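Tyrosine--tRNA ligase (PDB 2CYA) probably catalyses the ATP-dependent attachment of tyrosine to tRNA(Tyr), by way of a tyrosyl-adenylate intermediate. Local coordinates at residues Glu8-Ile13 with Val21-Leu26; Lys60-Val63 with Asp68-Val71. One frame throughout, in Å; residues are numbered along the deposited sequence.

Interaction 1 of 2, residues Glu8-Ile13 with Val21-Leu26. With SO4 (sulfate ion), chain B.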
loop_
_atom_site.group_PDB
_atom_site.type_symbol
_atom_site.label_atom_id
_atom_site.label_comp_id
_atom_site.label_asym_id
_atom_site.label_seq_id
_atom_site.Cartn_x
_atom_site.Cartn_y
_atom_site.Cartn_z
ATOM N N GLU A 8 31.322 5.784 25.942
ATOM C CA GLU A 8 31.783 6.731 24.934
ATOM C C GLU A 8 30.938 6.649 23.672
ATOM O O GLU A 8 30.563 7.679 23.112
ATOM C CB GLU A 8 33.256 6.500 24.579
ATOM C CG GLU A 8 34.223 6.861 25.697
ATOM C CD GLU A 8 35.669 6.902 25.233
ATOM O OE1 GLU A 8 36.024 7.826 24.469
ATOM O OE2 GLU A 8 36.446 6.005 25.626
ATOM N N ARG A 9 30.652 5.430 23.218
ATOM C CA ARG A 9 29.833 5.244 22.022
ATOM C C ARG A 9 28.489 5.885 22.269
ATOM O O ARG A 9 27.972 6.610 21.418
ATOM C CB ARG A 9 29.631 3.765 21.708
ATOM C CG ARG A 9 30.886 3.048 21.314
ATOM C CD ARG A 9 30.617 1.580 21.137
ATOM N NE ARG A 9 29.933 1.294 19.881
ATOM C CZ ARG A 9 29.472 0.091 19.552
ATOM N NH1 ARG A 9 29.617 -0.925 20.396
ATOM N NH2 ARG A 9 28.897 -0.105 18.373
ATOM N N PHE A 10 27.934 5.638 23.450
ATOM C CA PHE A 10 26.645 6.200 23.783
ATOM C C PHE A 10 26.639 7.726 23.751
ATOM O O PHE A 10 25.784 8.321 23.085
ATOM C CB PHE A 10 26.171 5.728 25.153
ATOM C CG PHE A 10 24.842 6.314 25.563
ATOM C CD1 PHE A 10 23.653 5.731 25.155
ATOM C CD2 PHE A 10 24.786 7.476 26.326
ATOM C CE1 PHE A 10 22.420 6.294 25.498
ATOM C CE2 PHE A 10 23.567 8.053 26.676
ATOM C CZ PHE A 10 22.378 7.460 26.261
ATOM N N ASN A 11 27.577 8.368 24.455
ATOM C CA ASN A 11 27.600 9.841 24.474
ATOM C C ASN A 11 27.830 10.416 23.085
ATOM O O ASN A 11 27.363 11.502 22.774
ATOM C CB ASN A 11 28.675 10.378 25.416
ATOM C CG ASN A 11 28.386 10.071 26.871
ATOM O OD1 ASN A 11 27.252 10.187 27.336
ATOM N ND2 ASN A 11 29.424 9.697 27.603
ATOM N N ARG A 12 28.564 9.689 22.263
ATOM C CA ARG A 12 28.832 10.130 20.908
ATOM C C ARG A 12 27.529 10.080 20.092
ATOM O O ARG A 12 27.249 10.974 19.303
ATOM C CB ARG A 12 29.887 9.227 20.273
ATOM C CG ARG A 12 29.836 9.177 18.754
ATOM C CD ARG A 12 31.178 9.515 18.165
ATOM N NE ARG A 12 31.540 10.895 18.485
ATOM C CZ ARG A 12 32.775 11.379 18.406
ATOM N NH1 ARG A 12 33.772 10.591 18.019
ATOM N NH2 ARG A 12 33.012 12.651 18.708
ATOM N N ILE A 13 26.750 9.022 20.293
ATOM C CA ILE A 13 25.477 8.858 19.600
ATOM C C ILE A 13 24.425 9.803 20.177
ATOM O O ILE A 13 23.656 10.414 19.431
ATOM C CB ILE A 13 24.961 7.391 19.719
ATOM C CG1 ILE A 13 25.841 6.471 18.885
ATOM C CG2 ILE A 13 23.517 7.297 19.283
ATOM C CD1 ILE A 13 25.576 5.007 19.117
ATOM N N VAL A 21 14.693 6.870 22.216
ATOM C CA VAL A 21 13.664 5.968 22.732
ATOM C C VAL A 21 14.077 4.510 22.491
ATOM O O VAL A 21 13.832 3.993 21.397
ATOM C CB VAL A 21 12.304 6.195 22.012
ATOM C CG1 VAL A 21 11.206 5.374 22.694
ATOM C CG2 VAL A 21 11.938 7.674 22.019
ATOM N N THR A 22 14.699 3.838 23.474
ATOM C CA THR A 22 15.030 4.389 24.798
ATOM C C THR A 22 16.531 4.235 25.006
ATOM O O THR A 22 17.172 3.407 24.351
ATOM C CB THR A 22 14.361 3.597 25.954
ATOM O OG1 THR A 22 14.853 2.253 25.938
ATOM C CG2 THR A 22 12.854 3.582 25.814
ATOM N N GLU A 23 17.084 4.997 25.945
ATOM C CA GLU A 23 18.521 4.954 26.222
ATOM C C GLU A 23 18.967 3.597 26.747
ATOM O O GLU A 23 20.016 3.077 26.359
ATOM C CB GLU A 23 18.913 6.061 27.226
ATOM C CG GLU A 23 18.300 7.435 26.906
ATOM C CD GLU A 23 18.948 8.601 27.673
ATOM O OE1 GLU A 23 19.460 8.391 28.795
ATOM O OE2 GLU A 23 18.921 9.741 27.150
ATOM N N GLU A 24 18.173 3.001 27.620
ATOM C CA GLU A 24 18.569 1.705 28.149
ATOM C C GLU A 24 18.627 0.698 27.018
ATOM O O GLU A 24 19.534 -0.136 26.966
ATOM C CB GLU A 24 17.614 1.231 29.244
ATOM C CG GLU A 24 18.116 -0.029 29.936
ATOM C CD GLU A 24 19.602 0.048 30.334
ATOM O OE1 GLU A 24 19.974 0.920 31.166
ATOM O OE2 GLU A 24 20.397 -0.772 29.808
ATOM N N GLU A 25 17.668 0.770 26.100
ATOM C CA GLU A 25 17.691 -0.152 24.973
ATOM C C GLU A 25 18.974 0.044 24.156
ATOM O O GLU A 25 19.625 -0.933 23.803
ATOM C CB GLU A 25 16.477 0.061 24.075
ATOM C CG GLU A 25 15.155 -0.467 24.638
ATOM C CD GLU A 25 13.987 -0.006 23.791
ATOM O OE1 GLU A 25 14.226 0.359 22.624
ATOM O OE2 GLU A 25 12.844 0.000 24.275
ATOM N N LEU A 26 19.332 1.297 23.859
ATOM C CA LEU A 26 20.554 1.567 23.088
ATOM C C LEU A 26 21.765 1.047 23.842
ATOM O O LEU A 26 22.650 0.431 23.252
ATOM C CB LEU A 26 20.735 3.080 22.823
ATOM C CG LEU A 26 22.029 3.467 22.093
ATOM C CD1 LEU A 26 22.174 2.715 20.765
ATOM C CD2 LEU A 26 22.026 4.964 21.838
HETATM S S SO4 B . 15.259 5.842 28.722
HETATM O O1 SO4 B . 15.699 6.729 29.889
HETATM O O2 SO4 B . 13.761 5.591 28.907
HETATM O O3 SO4 B . 15.411 6.608 27.533
HETATM O O4 SO4 B . 15.880 4.577 28.955
#
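Phe10 points its ring from helix 5-14 at the first turn of helix 23-32, where it meets Glu23 and Leu26. Its CG lies anti to the backbone N (chi1 179°), which carries the ring away from its own helix. Phe10 CD1 is 3.8 Å from Leu26 CD2, which comes in obliquely to the ring. Phe10 CZ, at the far corner of the ring, is 3.9 Å from Glu23 CB. The Phe10 and Glu23 side chains run at about a right angle to each other, with Glu23 CD in the ring plane at the edge. The carboxylate is turned 74° from the ring. Ile13 and Leu26 meet tip to tip, with Ile13 CG2 3.8 Å from Leu26 CD2. The same methyl of Leu26 therefore serves both Phe10 and Ile13. Replacing Phe10 by an alanine is likely to leave a gap beside Leu26 and take the apolar neighbour from Glu23 CB. The contact is helix-to-helix packing in the N-terminal region, away from the tyrosine and ATP sites. Lys27 adds a cation-pi contact to Phe10, and Leu30 extends the apolar patch. Thr22 is the N-cap of helix 23-32: Thr22 OG1 accepts from Glu25 N at 3.2 Å. A sulfate, probably carried over from the crystallisation solution, sits at this helix start. Glu23 N donates to sulfate O3 at 2.8 Å, almost straight, and Glu24 N donates to sulfate O4.

Interaction 2 of 2, residues Lys60-Val63 with Asp68-Val71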
loop_
_atom_site.group_PDB
_atom_site.type_symbol
_atom_site.label_atom_id
_atom_site.label_comp_id
_atom_site.label_asym_id
_atom_site.label_seq_id
_atom_site.Cartn_x
_atom_site.Cartn_y
_atom_site.Cartn_z
ATOM N N LYS A 60 27.337 11.159 10.854
ATOM C CA LYS A 60 28.778 11.071 11.104
ATOM C C LYS A 60 29.037 10.463 12.484
ATOM O O LYS A 60 29.877 9.579 12.604
ATOM C CB LYS A 60 29.440 12.451 11.028
ATOM C CG LYS A 60 30.938 12.402 11.363
ATOM C CD LYS A 60 31.655 13.702 10.990
ATOM C CE LYS A 60 33.132 13.656 11.410
ATOM N NZ LYS A 60 33.986 14.639 10.671
ATOM N N ASP A 61 28.317 10.920 13.516
ATOM C CA ASP A 61 28.500 10.377 14.865
ATOM C C ASP A 61 28.198 8.864 14.935
ATOM O O ASP A 61 28.980 8.099 15.500
ATOM C CB ASP A 61 27.605 11.081 15.902
ATOM C CG ASP A 61 28.014 12.531 16.178
ATOM O OD1 ASP A 61 29.105 12.934 15.753
ATOM O OD2 ASP A 61 27.237 13.269 16.832
ATOM N N LEU A 62 27.059 8.435 14.387
ATOM C CA LEU A 62 26.704 7.013 14.415
ATOM C C LEU A 62 27.751 6.155 13.733
ATOM O O LEU A 62 28.126 5.103 14.251
ATOM C CB LEU A 62 25.334 6.768 13.775
ATOM C CG LEU A 62 24.200 6.767 14.797
ATOM C CD1 LEU A 62 24.116 8.130 15.474
ATOM C CD2 LEU A 62 22.888 6.438 14.110
ATOM N N VAL A 63 28.230 6.605 12.578
ATOM C CA VAL A 63 29.258 5.858 11.855
ATOM C C VAL A 63 30.541 5.717 12.695
ATOM O O VAL A 63 31.145 4.649 12.734
ATOM C CB VAL A 63 29.633 6.558 10.524
ATOM C CG1 VAL A 63 30.916 5.942 9.938
ATOM C CG2 VAL A 63 28.485 6.433 9.529
ATOM N N ASP A 68 26.586 0.269 11.513
ATOM C CA ASP A 68 26.618 0.080 10.054
ATOM C C ASP A 68 25.429 0.902 9.557
ATOM O O ASP A 68 24.259 0.550 9.777
ATOM C CB ASP A 68 26.461 -1.398 9.670
ATOM C CG ASP A 68 27.772 -2.191 9.816
ATOM O OD1 ASP A 68 28.826 -1.752 9.273
ATOM O OD2 ASP A 68 27.753 -3.263 10.461
ATOM N N PHE A 69 25.744 1.993 8.873
ATOM C CA PHE A 69 24.746 2.959 8.452
ATOM C C PHE A 69 24.364 3.037 6.991
ATOM O O PHE A 69 25.199 2.886 6.094
ATOM C CB PHE A 69 25.216 4.354 8.901
ATOM C CG PHE A 69 24.106 5.282 9.268
ATOM C CD1 PHE A 69 23.483 5.181 10.504
ATOM C CD2 PHE A 69 23.627 6.216 8.343
ATOM C CE1 PHE A 69 22.377 5.994 10.813
ATOM C CE2 PHE A 69 22.529 7.028 8.645
ATOM C CZ PHE A 69 21.903 6.912 9.877
ATOM N N SER A 70 23.081 3.330 6.781
ATOM C CA SER A 70 22.502 3.504 5.456
ATOM C C SER A 70 21.690 4.790 5.440
ATOM O O SER A 70 21.129 5.228 6.465
ATOM C CB SER A 70 21.549 2.354 5.097
ATOM O OG SER A 70 22.191 1.103 5.111
ATOM N N VAL A 71 21.640 5.410 4.276
ATOM C CA VAL A 71 20.832 6.604 4.124
ATOM C C VAL A 71 19.804 6.179 3.071
ATOM O O VAL A 71 20.168 5.720 1.983
ATOM C CB VAL A 71 21.638 7.836 3.605
ATOM C CG1 VAL A 71 20.663 8.963 3.238
ATOM C CG2 VAL A 71 22.615 8.359 4.702
#
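Residues 60-63 form part of the last turns of helix 51-64, and residues 68-71 begin strand 68-73. Only four residues separate the two segments. The backbones come nearest at Val63 and Phe69, whose CA atoms are 6.4 Å apart. The helix and the strand belong to a beta-alpha-beta unit, strand 37-42, helix 51-64 and strand 68-73, within the nucleotide-binding fold of a class I aminoacyl-tRNA synthetase. Asp68 and Ser70 pair through their backbones with strand 37-42, while Phe69 pairs with Arg113 in the next strand. Phe69 directs its CB toward the helix. The ring and Leu62 meet obliquely, and Phe69 CE1 is 3.4 Å from Leu62 CD2, a close approach. Phe69 CD1 is 3.9 Å from the same methyl, Leu62 CD2. Leu62 thus meets the CD1-CE1 part of the Phe69 ring. Val63 takes the base of the same side chain. Val63 CG2, anti to the carbonyl carbon because CG1 is anti to the backbone N (chi1 167°), lies 3.9 Å from Phe69 CB, with the two side chains crossing at about a right angle. Ile40 of strand 37-42 also touches Phe69. The side chain of Tyr39, predicted to bind tyrosine, is about 5 Å from the side chain of Phe69. All three touching residues are buried, and their side chains are purely hydrocarbon. The helix is thus held to the sheet here by close apolar packing, without polar side-chain groups that would need partners.

From the N terminus, interaction 1 comes first. It closes a short loop between helix 5-14 and helix 23-32, with strand 19-21 in the connection. The chain then runs through strand 37-42 to helix 51-64, where interaction 2 closes the short connection into strand 68-73. The two contacts are in series and neither nest nor cross. Their centres are about 14 Å apart, yet they touch. Ile13 CG2 lies 3.9 Å from Leu62 CD1, so the N-terminal helix also packs on helix 51-64. Together the contacts join the N-terminal helices, by way of helix 51-64, to the parallel strands of the central sheet.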